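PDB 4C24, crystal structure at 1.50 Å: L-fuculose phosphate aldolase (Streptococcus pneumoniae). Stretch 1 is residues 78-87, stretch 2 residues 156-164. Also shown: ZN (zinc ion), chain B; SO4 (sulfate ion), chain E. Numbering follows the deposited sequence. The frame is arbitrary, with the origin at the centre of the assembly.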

# COMPACT_ATOMS: atom_id res chain seq x y z
N SER A 78 -16.56 -19.69 12.88
CA SER A 78 -15.88 -20.49 13.92
C SER A 78 -15.67 -19.68 15.19
O SER A 78 -15.49 -20.26 16.26
N GLU A 79 -15.72 -18.35 15.10
CA GLU A 79 -15.48 -17.49 16.27
C GLU A 79 -16.75 -17.04 16.99
O GLU A 79 -16.74 -16.07 17.76
N TRP A 80 -17.87 -17.71 16.70
CA TRP A 80 -19.13 -17.28 17.24
C TRP A 80 -19.16 -17.13 18.74
O TRP A 80 -19.79 -16.22 19.24
N TYR A 81 -18.40 -17.99 19.46
CA TYR A 81 -18.42 -17.90 20.90
C TYR A 81 -17.55 -16.75 21.42
O TYR A 81 -17.91 -16.11 22.42
N MET A 82 -16.51 -16.41 20.67
CA MET A 82 -15.75 -15.21 21.01
C MET A 82 -16.62 -13.96 20.94
O MET A 82 -16.53 -13.07 21.76
N HIS A 83 -17.54 -13.91 19.96
CA HIS A 83 -18.47 -12.79 19.93
C HIS A 83 -19.52 -12.89 21.02
O HIS A 83 -19.75 -11.93 21.77
N LEU A 84 -20.15 -14.06 21.11
CA LEU A 84 -21.25 -14.25 22.04
C LEU A 84 -20.89 -13.96 23.50
O LEU A 84 -21.65 -13.32 24.22
N ILE A 85 -19.69 -14.40 23.93
CA ILE A 85 -19.31 -14.19 25.33
C ILE A 85 -19.16 -12.69 25.66
O ILE A 85 -19.39 -12.27 26.80
N GLN A 86 -18.80 -11.88 24.66
CA GLN A 86 -18.79 -10.45 24.88
C GLN A 86 -20.20 -9.96 25.17
O GLN A 86 -20.41 -9.22 26.10
N TYR A 87 -21.16 -10.37 24.34
CA TYR A 87 -22.50 -9.89 24.57
C TYR A 87 -23.09 -10.37 25.90
O TYR A 87 -23.90 -9.67 26.51
N LEU A 156 -6.18 -7.14 21.03
CA LEU A 156 -5.41 -7.94 20.11
C LEU A 156 -5.44 -9.43 20.52
O LEU A 156 -5.37 -9.78 21.71
N LEU A 157 -5.54 -10.30 19.54
CA LEU A 157 -5.59 -11.74 19.77
C LEU A 157 -4.24 -12.28 19.34
O LEU A 157 -3.84 -12.18 18.17
N ALA A 158 -3.51 -12.84 20.31
CA ALA A 158 -2.15 -13.25 20.08
C ALA A 158 -1.97 -14.13 18.83
O ALA A 158 -2.66 -15.14 18.67
N ASN A 159 -1.05 -13.75 17.95
CA ASN A 159 -0.72 -14.56 16.78
C ASN A 159 -1.92 -14.74 15.86
O ASN A 159 -2.01 -15.74 15.15
N HIS A 160 -2.80 -13.75 15.89
CA HIS A 160 -4.11 -13.95 15.24
C HIS A 160 -4.68 -12.69 14.62
O HIS A 160 -4.76 -12.61 13.38
N GLY A 161 -5.06 -11.72 15.42
CA GLY A 161 -5.70 -10.52 14.86
C GLY A 161 -6.27 -9.60 15.88
O GLY A 161 -5.70 -9.42 16.95
N ILE A 162 -7.42 -9.01 15.58
CA ILE A 162 -8.00 -8.01 16.42
C ILE A 162 -9.48 -8.32 16.58
O ILE A 162 -10.10 -8.92 15.70
N LEU A 163 -10.02 -7.90 17.71
CA LEU A 163 -11.44 -7.92 18.00
C LEU A 163 -11.83 -6.53 18.49
O LEU A 163 -11.16 -5.95 19.35
N ALA A 164 -12.91 -5.97 17.94
CA ALA A 164 -13.40 -4.69 18.41
C ALA A 164 -14.91 -4.74 18.59
O ALA A 164 -15.58 -5.48 17.88

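The most distinctive feature of this contact is a zinc site at one end of a largely leucine- and methionine-lined interface, where the two stretches are linked through a metal-bound water rather than by any direct hydrogen bond. His160 (chi1 t) points toward the helix and binds the zinc ion through NE2, with His160 NE2 to ZN at 2.0 Å; water 1, its oxygen 2.1 Å from ZN, donates a hydrogen bond to Glu79 OE2 at 2.9 Å. Two further ligands come from elsewhere in the structure. Glu79, at the N-cap position of helix 80-87, has its CA-to-CB bond toward the other stretch and adopts m for both chi1 and chi2, which places its carboxylate beside the metal site. Glu79 OE2 also lies 3.2 Å from His160 CE1, at the edge of the imidazole and near its plane, while OE1 is satisfied elsewhere. Ser78, out of reach of the other stretch, holds a sulfate ion, probably from the crystallisation liquor, through Ser78 N (2.8 Å to SO4 O1) and Ser78 OG (3.1 Å to SO4 O1).

Beyond the zinc site the packing is built around Leu163, which has the largest covered area of any residue here. Its CA-to-CB bond points toward the helix, and in the chi1 t, chi2 p rotamer Leu163 CD2 meets Met82 CG at 3.8 Å and Gln86 NE2 at 3.6 Å. Gln86 (m, m) thus lays its amide against a methyl group, a van der Waals contact. Leu163 CD1 approaches the His83 ring obliquely, 4.5 Å from His83 NE2; the CA-to-CB bond of His83 runs sideways, but the end of its chi1 m side chain comes nearer to the strand, and both ring nitrogens are hydrogen-bonded elsewhere in the structure.

Met82 extends across the gap with chi1 and chi2 both t before turning to p at chi3. Met82 SD reaches Leu157 CD1 at 3.7 Å, so that this one side chain touches leucines from both strand segments. Leu157 (m, t) also points toward the helix, and its backbone pairs with Gly161.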

# COMPACT_ATOMS: atom_id res chain seq x y z
CB SER A 78 -14.52 -21.00 13.44
OG SER A 78 -13.69 -19.94 13.04
CB GLU A 79 -14.62 -16.28 15.89
CG GLU A 79 -13.27 -16.65 15.29
CD GLU A 79 -12.29 -17.29 16.27
OE1 GLU A 79 -12.64 -17.64 17.43
OE2 GLU A 79 -11.15 -17.47 15.82
CB TRP A 80 -20.28 -18.20 16.76
CG TRP A 80 -20.18 -19.60 17.33
CD1 TRP A 80 -19.56 -20.68 16.76
CD2 TRP A 80 -20.69 -20.05 18.60
NE1 TRP A 80 -19.63 -21.77 17.61
CE2 TRP A 80 -20.32 -21.42 18.74
CE3 TRP A 80 -21.39 -19.42 19.64
CZ2 TRP A 80 -20.65 -22.18 19.88
CZ3 TRP A 80 -21.73 -20.17 20.76
CH2 TRP A 80 -21.36 -21.54 20.87
CB TYR A 81 -18.09 -19.24 21.52
CG TYR A 81 -18.17 -19.25 23.03
CD1 TYR A 81 -19.33 -18.88 23.72
CD2 TYR A 81 -17.06 -19.63 23.77
CE1 TYR A 81 -19.40 -18.91 25.10
CE2 TYR A 81 -17.11 -19.64 25.14
CZ TYR A 81 -18.25 -19.28 25.82
OH TYR A 81 -18.31 -19.29 27.17
CB MET A 82 -14.51 -15.09 20.14
CG MET A 82 -13.77 -13.80 20.34
SD MET A 82 -12.11 -13.81 19.63
CE MET A 82 -12.55 -13.96 17.90
CB HIS A 83 -19.24 -12.77 18.57
CG HIS A 83 -18.39 -12.42 17.38
ND1 HIS A 83 -18.61 -11.30 16.61
CD2 HIS A 83 -17.30 -13.04 16.86
CE1 HIS A 83 -17.71 -11.26 15.64
NE2 HIS A 83 -16.88 -12.28 15.79
CB LEU A 84 -21.82 -15.65 21.89
CG LEU A 84 -23.14 -15.92 22.61
CD1 LEU A 84 -24.27 -15.00 22.13
CD2 LEU A 84 -23.52 -17.39 22.51
CB ILE A 85 -18.04 -14.99 25.68
CG1 ILE A 85 -17.94 -15.16 27.19
CG2 ILE A 85 -16.78 -14.38 25.05
CD1 ILE A 85 -16.74 -15.99 27.60
CB GLN A 86 -18.19 -9.71 23.69
CG GLN A 86 -16.78 -10.15 23.32
CD GLN A 86 -15.71 -9.53 24.23
OE1 GLN A 86 -15.96 -8.59 24.98
NE2 GLN A 86 -14.48 -10.02 24.09
CB TYR A 87 -23.40 -10.34 23.43
CG TYR A 87 -23.00 -9.80 22.09
CD1 TYR A 87 -22.77 -8.44 21.92
CD2 TYR A 87 -22.82 -10.66 21.00
CE1 TYR A 87 -22.43 -7.93 20.67
CE2 TYR A 87 -22.47 -10.17 19.74
CZ TYR A 87 -22.30 -8.81 19.57
OH TYR A 87 -21.95 -8.31 18.33
CB LEU A 156 -3.96 -7.42 20.03
CG LEU A 156 -3.76 -5.93 19.77
CD1 LEU A 156 -2.28 -5.57 19.75
CD2 LEU A 156 -4.47 -5.55 18.47
CB LEU A 157 -6.69 -12.37 18.91
CG LEU A 157 -8.06 -11.74 19.13
CD1 LEU A 157 -9.04 -12.37 18.14
CD2 LEU A 157 -8.55 -11.83 20.58
CB ALA A 158 -1.65 -13.99 21.32
CB ASN A 159 -0.11 -15.92 17.16
CG ASN A 159 1.16 -15.76 17.94
OD1 ASN A 159 2.24 -15.57 17.39
ND2 ASN A 159 1.03 -15.82 19.22
CB HIS A 160 -5.07 -14.55 16.26
CG HIS A 160 -6.39 -14.96 15.69
ND1 HIS A 160 -7.19 -15.91 16.27
CD2 HIS A 160 -7.06 -14.52 14.59
CE1 HIS A 160 -8.30 -16.05 15.55
NE2 HIS A 160 -8.24 -15.22 14.53
CB ILE A 162 -7.81 -6.60 15.80
CG1 ILE A 162 -8.21 -5.48 16.76
CG2 ILE A 162 -8.59 -6.46 14.49
CD1 ILE A 162 -7.89 -4.09 16.25
CB LEU A 163 -11.77 -8.96 19.08
CG LEU A 163 -13.24 -9.30 19.37
CD1 LEU A 163 -13.75 -10.18 18.24
CD2 LEU A 163 -13.41 -10.04 20.70
CB ALA A 164 -13.03 -3.57 17.44
ZN ZN B . -9.60 -14.92 13.09
S SO4 E . -14.81 -17.83 9.98
O1 SO4 E . -15.29 -19.14 10.46
O2 SO4 E . -13.48 -17.62 10.58
O3 SO4 E . -14.76 -17.96 8.51
O4 SO4 E . -15.71 -16.74 10.42
O HOH W 1 -10.59 -16.76 13.10